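Local structure of bradyzoite surface antigen BSR4 (Toxoplasma gondii, 2JKS) at residues 217-226 / 269-277; 126-134 / 174-182. The protein is a zinc-binding surface antigen of the bradyzoite stage, built from two SRS domains, that probably acts at the host-parasite interface. One frame throughout, in Å; residues are numbered along the deposited sequence.

In the fold
The two contacts sit about 20 Å apart, centre to centre, and meet at C275 and Y178. Contact 2 is a buried interdomain contact about 3 Å from the centre of the chain, where the turn before strand 132-141 of the first SRS domain meets the loop after strand 173-175 of the second. Contact 1 belongs wholly to the second domain, farther out and partly buried, and folds the loop after strand 216-218 over strand 269-277. Their chemistry differs accordingly: 217-226 is held by an apolar core around a leucine, with an exposed polar margin, whereas 126-134 and 174-182 are joined mainly through backbone amides, one carboxylate and a water, with a smaller buried surface.

Contact 1: 217-226 / 269-277; sequences YCVADSKDVN and QQFLVGCVP
A single antiparallel bridge, the hydrogen-bonded pair C218 and L272, ties residues 217-226 to strand 269-277; beyond it the loop curls over the L272 side chain instead of continuing the pairing. C218 N reaches L272 O at 2.9 Å, while the return bond from L272 N to C218 O is longer, 3.2 Å. Just past the bridge a water takes the place of a further direct bond, accepting from A220 N and donating to Q270 O.

L272 is the centre of the apolar contact. With CG anti to the backbone N (chi1 -174°), its two methyls spread under the loop: CD1 touches the backbone at K223 and D224, and CD2 lies 3.5 Å from V225 CA and also packs on C218 CB. V225 crosses L272 at about a right angle and sends CG1 to V276 CG1 at 3.9 Å. Its CG2 lies 3.9 Å from G274 N, where a strand residue without a side chain lets the valine sit close to the backbone. At the other end F271 CB lies over one face of the Y217 ring, 3.3 Å from CD1; F233 meets the F271 ring edge-to-face and the Y217 ring with planes at about 45°.

The solvent side of the loop is polar. K223, bent at chi2 and chi4, brings NZ back to Q270 OE1 in a weak bond at 3.2 Å, and Q270 NE2 is held by T306 of the neighbouring strand. The loop is shaped by an Asx turn, D224 OD1 accepting from N226 N, and D224 OD2 pairs with R227. Disulfides C218-C228 and C202-C275 secure the two partners, in keeping with the disulfide-bonded beta sandwich of SRS domains; here the loop of hairpin 216-218/230-232 covers strand 269-277.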
ATOM      1  N   TYR A 217      -4.654 -26.588   4.864  1.00 26.66           N
ATOM      2  CA  TYR A 217      -5.400 -25.355   4.648  1.00 26.57           C
ATOM      3  C   TYR A 217      -6.139 -24.954   5.901  1.00 26.35           C
ATOM      4  O   TYR A 217      -6.123 -25.702   6.889  1.00 26.67           O
ATOM      5  CB  TYR A 217      -6.327 -25.522   3.429  1.00 27.15           C
ATOM      6  CG  TYR A 217      -7.366 -26.610   3.601  1.00 26.88           C
ATOM      7  CD1 TYR A 217      -8.648 -26.316   4.061  1.00 26.57           C
ATOM      8  CD2 TYR A 217      -7.053 -27.931   3.309  1.00 26.62           C
ATOM      9  CE1 TYR A 217      -9.619 -27.315   4.219  1.00 27.97           C
ATOM     10  CE2 TYR A 217      -7.999 -28.933   3.472  1.00 28.83           C
ATOM     11  CZ  TYR A 217      -9.287 -28.611   3.924  1.00 29.07           C
ATOM     12  OH  TYR A 217     -10.204 -29.630   4.101  1.00 32.41           O
ATOM     13  N   CYS A 218      -6.773 -23.776   5.892  1.00 26.17           N
ATOM     14  CA  CYS A 218      -7.683 -23.374   6.966  1.00 25.31           C
ATOM     15  C   CYS A 218      -9.085 -23.855   6.596  1.00 26.24           C
ATOM     16  O   CYS A 218      -9.561 -23.633   5.453  1.00 24.39           O
ATOM     17  CB  CYS A 218      -7.711 -21.849   7.165  1.00 25.06           C
ATOM     18  SG  CYS A 218      -6.115 -20.989   7.252  1.00 27.62           S
ATOM     19  N   VAL A 219      -9.755 -24.546   7.511  1.00 27.79           N
ATOM     20  CA  VAL A 219     -11.185 -24.842   7.273  1.00 29.51           C
ATOM     21  C   VAL A 219     -11.955 -23.593   6.803  1.00 30.12           C
ATOM     22  O   VAL A 219     -11.820 -22.498   7.387  1.00 30.57           O
ATOM     23  CB  VAL A 219     -11.859 -25.493   8.501  1.00 30.71           C
ATOM     24  CG1 VAL A 219     -13.304 -25.920   8.145  1.00 31.71           C
ATOM     25  CG2 VAL A 219     -11.027 -26.679   8.913  1.00 32.39           C
ATOM     26  N   ALA A 220     -12.745 -23.758   5.741  1.00 30.06           N
ATOM     27  CA  ALA A 220     -13.309 -22.605   5.060  1.00 30.58           C
ATOM     28  C   ALA A 220     -14.441 -21.945   5.857  1.00 30.26           C
ATOM     29  O   ALA A 220     -14.711 -20.787   5.618  1.00 28.45           O
ATOM     30  CB  ALA A 220     -13.741 -22.967   3.632  1.00 30.70           C
ATOM     31  N   ASP A 221     -15.043 -22.666   6.829  1.00 31.68           N
ATOM     32  CA  ASP A 221     -16.240 -22.154   7.597  1.00 33.19           C
ATOM     33  C   ASP A 221     -16.006 -20.810   8.276  1.00 32.30           C
ATOM     34  O   ASP A 221     -16.898 -19.981   8.344  1.00 31.20           O
ATOM     35  CB  ASP A 221     -16.719 -23.120   8.710  1.00 34.86           C
ATOM     36  CG  ASP A 221     -16.525 -24.591   8.377  1.00 41.90           C
ATOM     37  OD1 ASP A 221     -16.415 -24.952   7.177  1.00 46.67           O
ATOM     38  OD2 ASP A 221     -16.493 -25.408   9.357  1.00 48.55           O
ATOM     39  N   SER A 222     -14.791 -20.578   8.762  1.00 31.00           N
ATOM     40  CA  SER A 222     -14.487 -19.297   9.427  1.00 30.34           C
ATOM     41  C   SER A 222     -14.564 -18.079   8.491  1.00 29.82           C
ATOM     42  O   SER A 222     -14.762 -16.975   8.948  1.00 27.33           O
ATOM     43  CB  SER A 222     -13.074 -19.335  10.059  1.00 30.53           C
ATOM     44  OG  SER A 222     -12.090 -19.095   9.037  1.00 29.19           O
ATOM     45  N   LYS A 223     -14.387 -18.298   7.178  1.00 29.80           N
ATOM     46  CA  LYS A 223     -14.259 -17.180   6.199  1.00 29.73           C
ATOM     47  C   LYS A 223     -13.251 -16.074   6.596  1.00 29.27           C
ATOM     48  O   LYS A 223     -13.337 -14.924   6.172  1.00 26.70           O
ATOM     49  CB  LYS A 223     -15.667 -16.620   5.799  1.00 32.11           C
ATOM     50  CG  LYS A 223     -16.733 -17.676   5.449  1.00 32.48           C
ATOM     51  CD  LYS A 223     -16.335 -18.612   4.330  1.00 39.40           C
ATOM     52  CE  LYS A 223     -17.552 -19.442   3.728  1.00 39.39           C
ATOM     53  NZ  LYS A 223     -17.114 -20.850   3.345  1.00 42.95           N
ATOM     54  N   ASP A 224     -12.227 -16.447   7.372  1.00 27.69           N
ATOM     55  CA  ASP A 224     -11.316 -15.452   7.889  1.00 28.29           C
ATOM     56  C   ASP A 224     -10.006 -16.156   8.124  1.00 27.64           C
ATOM     57  O   ASP A 224      -9.885 -17.033   8.993  1.00 26.68           O
ATOM     58  CB  ASP A 224     -11.886 -14.870   9.195  1.00 28.87           C
ATOM     59  CG  ASP A 224     -11.019 -13.821   9.810  1.00 31.60           C
ATOM     60  OD1 ASP A 224      -9.936 -13.443   9.290  1.00 32.36           O
ATOM     61  OD2 ASP A 224     -11.458 -13.326  10.846  1.00 35.70           O
ATOM     62  N   VAL A 225      -8.999 -15.771   7.359  1.00 26.98           N
ATOM     63  CA  VAL A 225      -7.673 -16.369   7.555  1.00 26.97           C
ATOM     64  C   VAL A 225      -7.094 -16.147   8.987  1.00 28.72           C
ATOM     65  O   VAL A 225      -6.186 -16.874   9.394  1.00 28.88           O
ATOM     66  CB  VAL A 225      -6.680 -15.855   6.454  1.00 27.03           C
ATOM     67  CG1 VAL A 225      -6.219 -14.422   6.720  1.00 24.45           C
ATOM     68  CG2 VAL A 225      -5.488 -16.796   6.279  1.00 25.59           C
ATOM     69  N   ASN A 226      -7.573 -15.126   9.692  1.00 29.59           N
ATOM     70  CA  ASN A 226      -7.141 -14.888  11.065  1.00 30.65           C
ATOM     71  C   ASN A 226      -7.694 -15.922  12.055  1.00 32.28           C
ATOM     72  O   ASN A 226      -7.140 -16.059  13.168  1.00 32.40           O
ATOM     73  CB  ASN A 226      -7.532 -13.495  11.554  1.00 30.47           C
ATOM     74  CG  ASN A 226      -6.760 -12.382  10.912  1.00 30.52           C
ATOM     75  OD1 ASN A 226      -5.614 -12.523  10.474  1.00 29.82           O
ATOM     76  ND2 ASN A 226      -7.382 -11.213  10.921  1.00 33.40           N
ATOM     77  N   GLN A 269     -15.315 -28.834  -3.376  1.00 25.34           N
ATOM     78  CA  GLN A 269     -14.696 -28.677  -2.055  1.00 26.03           C
ATOM     79  C   GLN A 269     -14.380 -27.177  -1.880  1.00 26.24           C
ATOM     80  O   GLN A 269     -14.352 -26.409  -2.837  1.00 27.04           O
ATOM     81  CB  GLN A 269     -13.394 -29.497  -1.979  1.00 26.18           C
ATOM     82  CG  GLN A 269     -13.525 -30.966  -2.370  1.00 26.86           C
ATOM     83  CD  GLN A 269     -14.318 -31.760  -1.347  1.00 28.00           C
ATOM     84  OE1 GLN A 269     -14.422 -31.347  -0.182  1.00 28.51           O
ATOM     85  NE2 GLN A 269     -14.881 -32.918  -1.773  1.00 26.98           N
ATOM     86  N   GLN A 270     -14.128 -26.749  -0.659  1.00 26.81           N
ATOM     87  CA  GLN A 270     -13.762 -25.327  -0.466  1.00 25.49           C
ATOM     88  C   GLN A 270     -12.656 -25.369   0.535  1.00 25.57           C
ATOM     89  O   GLN A 270     -12.618 -26.254   1.412  1.00 24.38           O
ATOM     90  CB  GLN A 270     -14.889 -24.516   0.138  1.00 26.00           C
ATOM     91  CG  GLN A 270     -16.070 -24.173  -0.765  1.00 27.75           C
ATOM     92  CD  GLN A 270     -16.894 -23.044  -0.137  1.00 36.35           C
ATOM     93  OE1 GLN A 270     -17.239 -23.110   1.072  1.00 35.09           O
ATOM     94  NE2 GLN A 270     -17.182 -21.977  -0.934  1.00 31.68           N
ATOM     95  N   PHE A 271     -11.697 -24.466   0.351  1.00 25.35           N
ATOM     96  CA  PHE A 271     -10.598 -24.355   1.310  1.00 25.80           C
ATOM     97  C   PHE A 271     -10.224 -22.877   1.412  1.00 25.44           C
ATOM     98  O   PHE A 271     -10.587 -22.078   0.541  1.00 25.06           O
ATOM     99  CB  PHE A 271      -9.403 -25.269   0.975  1.00 23.56           C
ATOM    100  CG  PHE A 271      -8.639 -24.874  -0.276  1.00 25.99           C
ATOM    101  CD1 PHE A 271      -7.538 -23.993  -0.195  1.00 25.24           C
ATOM    102  CD2 PHE A 271      -9.025 -25.357  -1.538  1.00 23.87           C
ATOM    103  CE1 PHE A 271      -6.820 -23.663  -1.320  1.00 22.77           C
ATOM    104  CE2 PHE A 271      -8.269 -25.025  -2.682  1.00 23.45           C
ATOM    105  CZ  PHE A 271      -7.186 -24.187  -2.579  1.00 20.82           C
ATOM    106  N   LEU A 272      -9.520 -22.526   2.492  1.00 23.41           N
ATOM    107  CA  LEU A 272      -9.110 -21.153   2.696  1.00 24.67           C
ATOM    108  C   LEU A 272      -7.600 -21.093   2.946  1.00 24.43           C
ATOM    109  O   LEU A 272      -7.072 -21.850   3.702  1.00 23.77           O
ATOM    110  CB  LEU A 272      -9.908 -20.594   3.867  1.00 25.75           C
ATOM    111  CG  LEU A 272      -9.913 -19.175   4.366  1.00 29.35           C
ATOM    112  CD1 LEU A 272     -11.199 -19.038   5.140  1.00 27.70           C
ATOM    113  CD2 LEU A 272      -8.711 -18.858   5.265  1.00 29.14           C
ATOM    114  N   VAL A 273      -6.925 -20.169   2.268  1.00 25.11           N
ATOM    115  CA  VAL A 273      -5.586 -19.772   2.615  1.00 25.53           C
ATOM    116  C   VAL A 273      -5.525 -18.236   2.490  1.00 26.21           C
ATOM    117  O   VAL A 273      -6.531 -17.582   2.246  1.00 25.28           O
ATOM    118  CB  VAL A 273      -4.543 -20.370   1.647  1.00 25.40           C
ATOM    119  CG1 VAL A 273      -4.457 -21.875   1.788  1.00 27.74           C
ATOM    120  CG2 VAL A 273      -4.922 -20.006   0.192  1.00 28.07           C
ATOM    121  N   GLY A 274      -4.342 -17.676   2.701  1.00 25.97           N
ATOM    122  CA  GLY A 274      -4.175 -16.254   2.513  1.00 25.14           C
ATOM    123  C   GLY A 274      -2.862 -15.734   3.025  1.00 25.55           C
ATOM    124  O   GLY A 274      -1.833 -16.459   3.056  1.00 23.83           O
ATOM    125  N   CYS A 275      -2.898 -14.449   3.388  1.00 25.64           N
ATOM    126  CA  CYS A 275      -1.716 -13.708   3.815  1.00 25.57           C
ATOM    127  C   CYS A 275      -2.060 -12.906   5.040  1.00 26.32           C
ATOM    128  O   CYS A 275      -3.077 -12.198   5.088  1.00 24.24           O
ATOM    129  CB  CYS A 275      -1.214 -12.782   2.686  1.00 24.36           C
ATOM    130  SG  CYS A 275      -0.780 -13.578   1.131  1.00 25.89           S
ATOM    131  N   VAL A 276      -1.205 -13.035   6.057  1.00 27.32           N
ATOM    132  CA  VAL A 276      -1.312 -12.201   7.261  1.00 28.98           C
ATOM    133  C   VAL A 276      -0.136 -11.231   7.326  1.00 30.63           C
ATOM    134  O   VAL A 276       0.936 -11.523   6.762  1.00 29.94           O
ATOM    135  CB  VAL A 276      -1.471 -13.078   8.562  1.00 29.06           C
ATOM    136  CG1 VAL A 276      -2.715 -13.961   8.427  1.00 30.28           C
ATOM    137  CG2 VAL A 276      -0.258 -13.954   8.745  1.00 28.19           C
ATOM    138  N   PRO A 277      -0.345 -10.034   7.939  1.00 32.47           N
ATOM    139  CA  PRO A 277       0.786  -9.096   8.049  1.00 35.10           C
ATOM    140  C   PRO A 277       1.942  -9.766   8.785  1.00 37.58           C
ATOM    141  O   PRO A 277       1.707 -10.488   9.786  1.00 36.80           O
ATOM    142  CB  PRO A 277       0.228  -7.927   8.911  1.00 34.81           C
ATOM    143  CG  PRO A 277      -1.233  -8.010   8.824  1.00 32.90           C
ATOM    144  CD  PRO A 277      -1.589  -9.481   8.510  1.00 32.48           C
TER
HETATM  145  O   HOH W   1     -13.078 -26.293   4.396  1.00 28.49           O

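Contact 2: 126-134 / 174-182; sequences DLPLTDKAF and VTCAYGKGS
Between L129 and D131 the backbone runs nearly alongside 176-180, the end-to-end directions only 8° apart, with L129 and A177 CA atoms 4.4 Å from each other, yet no regular strand ladder forms. The backbone link is Y178 N to L129 O, 2.8 Å long but bent at hydrogen (135°), although the donor lies nearly along the C=O axis.

A few apolar groups gather round this carbonyl. A177 CB approaches L129 O to 3.5 Å, and L129 CD2 lies equally close to C176 O, while L129 CB faces CD2 of the Y178 ring. T130 CG2 meets that ring at its edge, near the ring plane. The tyrosine hydroxyl bonds to C202 O, so the ring is tethered at its far end as well, beside C275.

D131 makes the polar half of the contact. Its CG stands anti to the carbonyl carbon, which carries the carboxylate across to the turn at G179-K180. OD2 accepts from K180 N at 2.8 Å on the syn side, 30° out of the carboxylate plane, and K180 CB comes within 3.4 Å of OD2 as the two side chains cross at a slant. OD1 rests 3.5 Å from G179 CA, accepts a hydrogen bond from a water that itself accepts from G181 N, and also accepts from A163 N.

Both carboxylate oxygens thus receive backbone or water donors, which probably fixes the rotation of the group and ties D131 of the first domain to the K180 amide, and through water to that of G181, of the second. The zinc ion held by E96 of the first domain and D205 of the second lies about 5 Å from the T130 side chain, so the polar seam runs beside a metal bridge between the domains.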
ATOM      1  N   ASP A 126       1.312   1.792  -8.225  1.00 32.74           N
ATOM      2  CA  ASP A 126       2.059   2.499  -7.185  1.00 31.62           C
ATOM      3  C   ASP A 126       1.413   2.333  -5.824  1.00 30.27           C
ATOM      4  O   ASP A 126       2.012   2.687  -4.797  1.00 30.26           O
ATOM      5  CB  ASP A 126       2.197   4.007  -7.461  1.00 31.55           C
ATOM      6  CG  ASP A 126       2.932   4.319  -8.752  1.00 33.36           C
ATOM      7  OD1 ASP A 126       3.886   3.619  -9.135  1.00 34.49           O
ATOM      8  OD2 ASP A 126       2.579   5.333  -9.364  1.00 31.38           O
ATOM      9  N   LEU A 127       0.172   1.865  -5.808  1.00 29.40           N
ATOM     10  CA  LEU A 127      -0.582   1.780  -4.525  1.00 29.02           C
ATOM     11  C   LEU A 127       0.074   0.731  -3.633  1.00 27.92           C
ATOM     12  O   LEU A 127       0.329  -0.361  -4.118  1.00 27.29           O
ATOM     13  CB  LEU A 127      -2.051   1.456  -4.783  1.00 28.45           C
ATOM     14  CG  LEU A 127      -2.853   2.562  -5.442  1.00 28.86           C
ATOM     15  CD1 LEU A 127      -4.280   2.035  -5.668  1.00 26.32           C
ATOM     16  CD2 LEU A 127      -2.799   3.804  -4.538  1.00 28.08           C
ATOM     17  N   PRO A 128       0.400   1.084  -2.354  1.00 28.23           N
ATOM     18  CA  PRO A 128       1.180   0.213  -1.449  1.00 27.40           C
ATOM     19  C   PRO A 128       0.353  -0.987  -0.935  1.00 27.34           C
ATOM     20  O   PRO A 128      -0.860  -1.018  -1.096  1.00 27.54           O
ATOM     21  CB  PRO A 128       1.585   1.173  -0.298  1.00 26.41           C
ATOM     22  CG  PRO A 128       0.490   2.187  -0.269  1.00 27.79           C
ATOM     23  CD  PRO A 128       0.090   2.388  -1.719  1.00 26.92           C
ATOM     24  N   LEU A 129       1.021  -1.987  -0.377  1.00 27.79           N
ATOM     25  CA  LEU A 129       0.338  -3.114   0.315  1.00 28.09           C
ATOM     26  C   LEU A 129      -0.137  -2.781   1.706  1.00 28.44           C
ATOM     27  O   LEU A 129      -0.941  -3.514   2.303  1.00 27.21           O
ATOM     28  CB  LEU A 129       1.284  -4.311   0.381  1.00 28.54           C
ATOM     29  CG  LEU A 129       1.801  -4.785  -0.964  1.00 31.62           C
ATOM     30  CD1 LEU A 129       2.753  -5.981  -0.794  1.00 32.42           C
ATOM     31  CD2 LEU A 129       0.675  -5.075  -1.934  1.00 28.46           C
ATOM     32  N   THR A 130       0.391  -1.680   2.251  1.00 27.80           N
ATOM     33  CA  THR A 130       0.027  -1.219   3.559  1.00 28.86           C
ATOM     34  C   THR A 130      -0.235   0.292   3.493  1.00 29.26           C
ATOM     35  O   THR A 130       0.278   0.957   2.592  1.00 28.69           O
ATOM     36  CB  THR A 130       1.148  -1.529   4.616  1.00 29.67           C
ATOM     37  OG1 THR A 130       2.351  -0.889   4.209  1.00 29.97           O
ATOM     38  CG2 THR A 130       1.421  -3.058   4.699  1.00 27.02           C
ATOM     39  N   ASP A 131      -1.008   0.801   4.449  1.00 29.23           N
ATOM     40  CA  ASP A 131      -1.339   2.243   4.499  1.00 30.09           C
ATOM     41  C   ASP A 131      -0.089   3.065   4.759  1.00 30.02           C
ATOM     42  O   ASP A 131       0.678   2.717   5.637  1.00 30.07           O
ATOM     43  CB  ASP A 131      -2.417   2.523   5.549  1.00 30.43           C
ATOM     44  CG  ASP A 131      -3.748   1.847   5.220  1.00 28.40           C
ATOM     45  OD1 ASP A 131      -4.079   1.668   4.025  1.00 30.24           O
ATOM     46  OD2 ASP A 131      -4.490   1.508   6.152  1.00 28.15           O
ATOM     47  N   LYS A 132       0.119   4.123   3.967  1.00 30.17           N
ATOM     48  CA  LYS A 132       1.282   4.981   4.112  1.00 30.01           C
ATOM     49  C   LYS A 132       0.896   6.443   4.321  1.00 29.28           C
ATOM     50  O   LYS A 132      -0.181   6.902   3.916  1.00 29.66           O
ATOM     51  CB  LYS A 132       2.208   4.890   2.882  1.00 29.76           C
ATOM     52  CG  LYS A 132       2.649   3.470   2.478  1.00 31.74           C
ATOM     53  CD  LYS A 132       3.657   2.885   3.483  1.00 32.15           C
ATOM     54  CE  LYS A 132       4.005   1.453   3.065  1.00 33.45           C
ATOM     55  NZ  LYS A 132       4.972   0.892   4.052  1.00 36.71           N
ATOM     56  N   ALA A 133       1.830   7.187   4.895  1.00 28.68           N
ATOM     57  CA  ALA A 133       1.728   8.634   5.009  1.00 28.48           C
ATOM     58  C   ALA A 133       3.092   9.284   4.784  1.00 28.14           C
ATOM     59  O   ALA A 133       4.141   8.746   5.191  1.00 29.41           O
ATOM     60  CB  ALA A 133       1.182   9.012   6.396  1.00 27.67           C
ATOM     61  N   PHE A 134       3.082  10.463   4.192  1.00 27.75           N
ATOM     62  CA  PHE A 134       4.299  11.274   4.116  1.00 27.56           C
ATOM     63  C   PHE A 134       3.922  12.714   4.338  1.00 27.61           C
ATOM     64  O   PHE A 134       2.723  13.036   4.454  1.00 27.12           O
ATOM     65  CB  PHE A 134       5.031  11.066   2.760  1.00 27.34           C
ATOM     66  CG  PHE A 134       4.268  11.587   1.535  1.00 27.47           C
ATOM     67  CD1 PHE A 134       4.315  12.958   1.199  1.00 26.05           C
ATOM     68  CD2 PHE A 134       3.542  10.711   0.726  1.00 25.28           C
ATOM     69  CE1 PHE A 134       3.657  13.448   0.120  1.00 25.12           C
ATOM     70  CE2 PHE A 134       2.867  11.203  -0.436  1.00 25.63           C
ATOM     71  CZ  PHE A 134       2.946  12.576  -0.723  1.00 22.42           C
ATOM     72  N   VAL A 174      -3.606 -14.033  -7.006  1.00 25.57           N
ATOM     73  CA  VAL A 174      -4.100 -13.174  -5.948  1.00 24.62           C
ATOM     74  C   VAL A 174      -2.972 -12.285  -5.434  1.00 25.35           C
ATOM     75  O   VAL A 174      -1.849 -12.770  -5.137  1.00 23.43           O
ATOM     76  CB  VAL A 174      -4.733 -13.960  -4.781  1.00 24.86           C
ATOM     77  CG1 VAL A 174      -5.183 -12.990  -3.695  1.00 26.12           C
ATOM     78  CG2 VAL A 174      -5.863 -14.798  -5.321  1.00 23.99           C
ATOM     79  N   THR A 175      -3.264 -10.983  -5.456  1.00 24.94           N
ATOM     80  CA  THR A 175      -2.430  -9.928  -4.820  1.00 26.50           C
ATOM     81  C   THR A 175      -3.040  -9.495  -3.502  1.00 25.54           C
ATOM     82  O   THR A 175      -4.103  -8.872  -3.464  1.00 26.25           O
ATOM     83  CB  THR A 175      -2.247  -8.691  -5.751  1.00 27.22           C
ATOM     84  OG1 THR A 175      -1.730  -9.142  -7.010  1.00 29.05           O
ATOM     85  CG2 THR A 175      -1.286  -7.660  -5.140  1.00 29.69           C
ATOM     86  N   CYS A 176      -2.377  -9.869  -2.411  1.00 23.79           N
ATOM     87  CA  CYS A 176      -2.868  -9.563  -1.064  1.00 24.29           C
ATOM     88  C   CYS A 176      -2.293  -8.220  -0.602  1.00 23.76           C
ATOM     89  O   CYS A 176      -1.141  -7.901  -0.877  1.00 24.76           O
ATOM     90  CB  CYS A 176      -2.471 -10.661  -0.046  1.00 24.94           C
ATOM     91  SG  CYS A 176      -3.518 -12.150  -0.094  1.00 26.82           S
ATOM     92  N   ALA A 177      -3.136  -7.464   0.082  1.00 23.92           N
ATOM     93  CA  ALA A 177      -2.726  -6.247   0.792  1.00 25.22           C
ATOM     94  C   ALA A 177      -3.376  -6.242   2.185  1.00 25.43           C
ATOM     95  O   ALA A 177      -4.124  -7.160   2.541  1.00 24.18           O
ATOM     96  CB  ALA A 177      -3.081  -5.003  -0.032  1.00 25.51           C
ATOM     97  N   TYR A 178      -3.067  -5.226   2.996  1.00 25.28           N
ATOM     98  CA  TYR A 178      -3.181  -5.335   4.446  1.00 25.46           C
ATOM     99  C   TYR A 178      -3.595  -3.983   5.052  1.00 28.04           C
ATOM    100  O   TYR A 178      -3.628  -3.832   6.292  1.00 28.56           O
ATOM    101  CB  TYR A 178      -1.818  -5.773   5.067  1.00 23.95           C
ATOM    102  CG  TYR A 178      -1.195  -6.953   4.348  1.00 27.07           C
ATOM    103  CD1 TYR A 178      -1.702  -8.254   4.546  1.00 24.92           C
ATOM    104  CD2 TYR A 178      -0.163  -6.772   3.421  1.00 23.75           C
ATOM    105  CE1 TYR A 178      -1.223  -9.320   3.826  1.00 27.07           C
ATOM    106  CE2 TYR A 178       0.344  -7.834   2.734  1.00 25.34           C
ATOM    107  CZ  TYR A 178      -0.211  -9.095   2.916  1.00 24.34           C
ATOM    108  OH  TYR A 178       0.327 -10.125   2.244  1.00 26.07           O
ATOM    109  N   GLY A 179      -3.950  -3.028   4.191  1.00 28.07           N
ATOM    110  CA  GLY A 179      -4.477  -1.733   4.646  1.00 29.28           C
ATOM    111  C   GLY A 179      -5.792  -1.823   5.366  1.00 29.59           C
ATOM    112  O   GLY A 179      -6.517  -2.804   5.217  1.00 29.38           O
ATOM    113  N   LYS A 180      -6.098  -0.803   6.158  1.00 29.60           N
ATOM    114  CA  LYS A 180      -7.415  -0.652   6.780  1.00 31.09           C
ATOM    115  C   LYS A 180      -8.620  -0.987   5.857  1.00 29.75           C
ATOM    116  O   LYS A 180      -9.590  -1.642   6.296  1.00 32.25           O
ATOM    117  CB  LYS A 180      -7.583   0.802   7.365  1.00 30.67           C
ATOM    118  CG  LYS A 180      -8.743   0.953   8.373  1.00 34.93           C
ATOM    119  CD  LYS A 180      -9.057   2.440   8.663  1.00 35.50           C
ATOM    120  CE  LYS A 180     -10.270   2.630   9.612  1.00 41.61           C
ATOM    121  NZ  LYS A 180     -11.588   2.608   8.893  1.00 44.51           N
ATOM    122  N   GLY A 181      -8.564  -0.555   4.605  1.00 28.52           N
ATOM    123  CA  GLY A 181      -9.620  -0.805   3.646  1.00 28.95           C
ATOM    124  C   GLY A 181      -9.369  -1.916   2.624  1.00 28.62           C
ATOM    125  O   GLY A 181     -10.160  -2.088   1.722  1.00 28.75           O
ATOM    126  N   SER A 182      -8.274  -2.672   2.765  1.00 28.43           N
ATOM    127  CA  SER A 182      -7.826  -3.621   1.742  1.00 26.45           C
ATOM    128  C   SER A 182      -8.638  -4.888   1.699  1.00 26.39           C
ATOM    129  O   SER A 182      -8.665  -5.576   0.659  1.00 25.11           O
ATOM    130  CB  SER A 182      -6.385  -4.012   1.994  1.00 27.21           C
ATOM    131  OG  SER A 182      -5.476  -2.990   1.691  1.00 26.22           O
TER
HETATM  132  O   HOH W   2      -6.849   1.287   3.450  1.00 30.51           O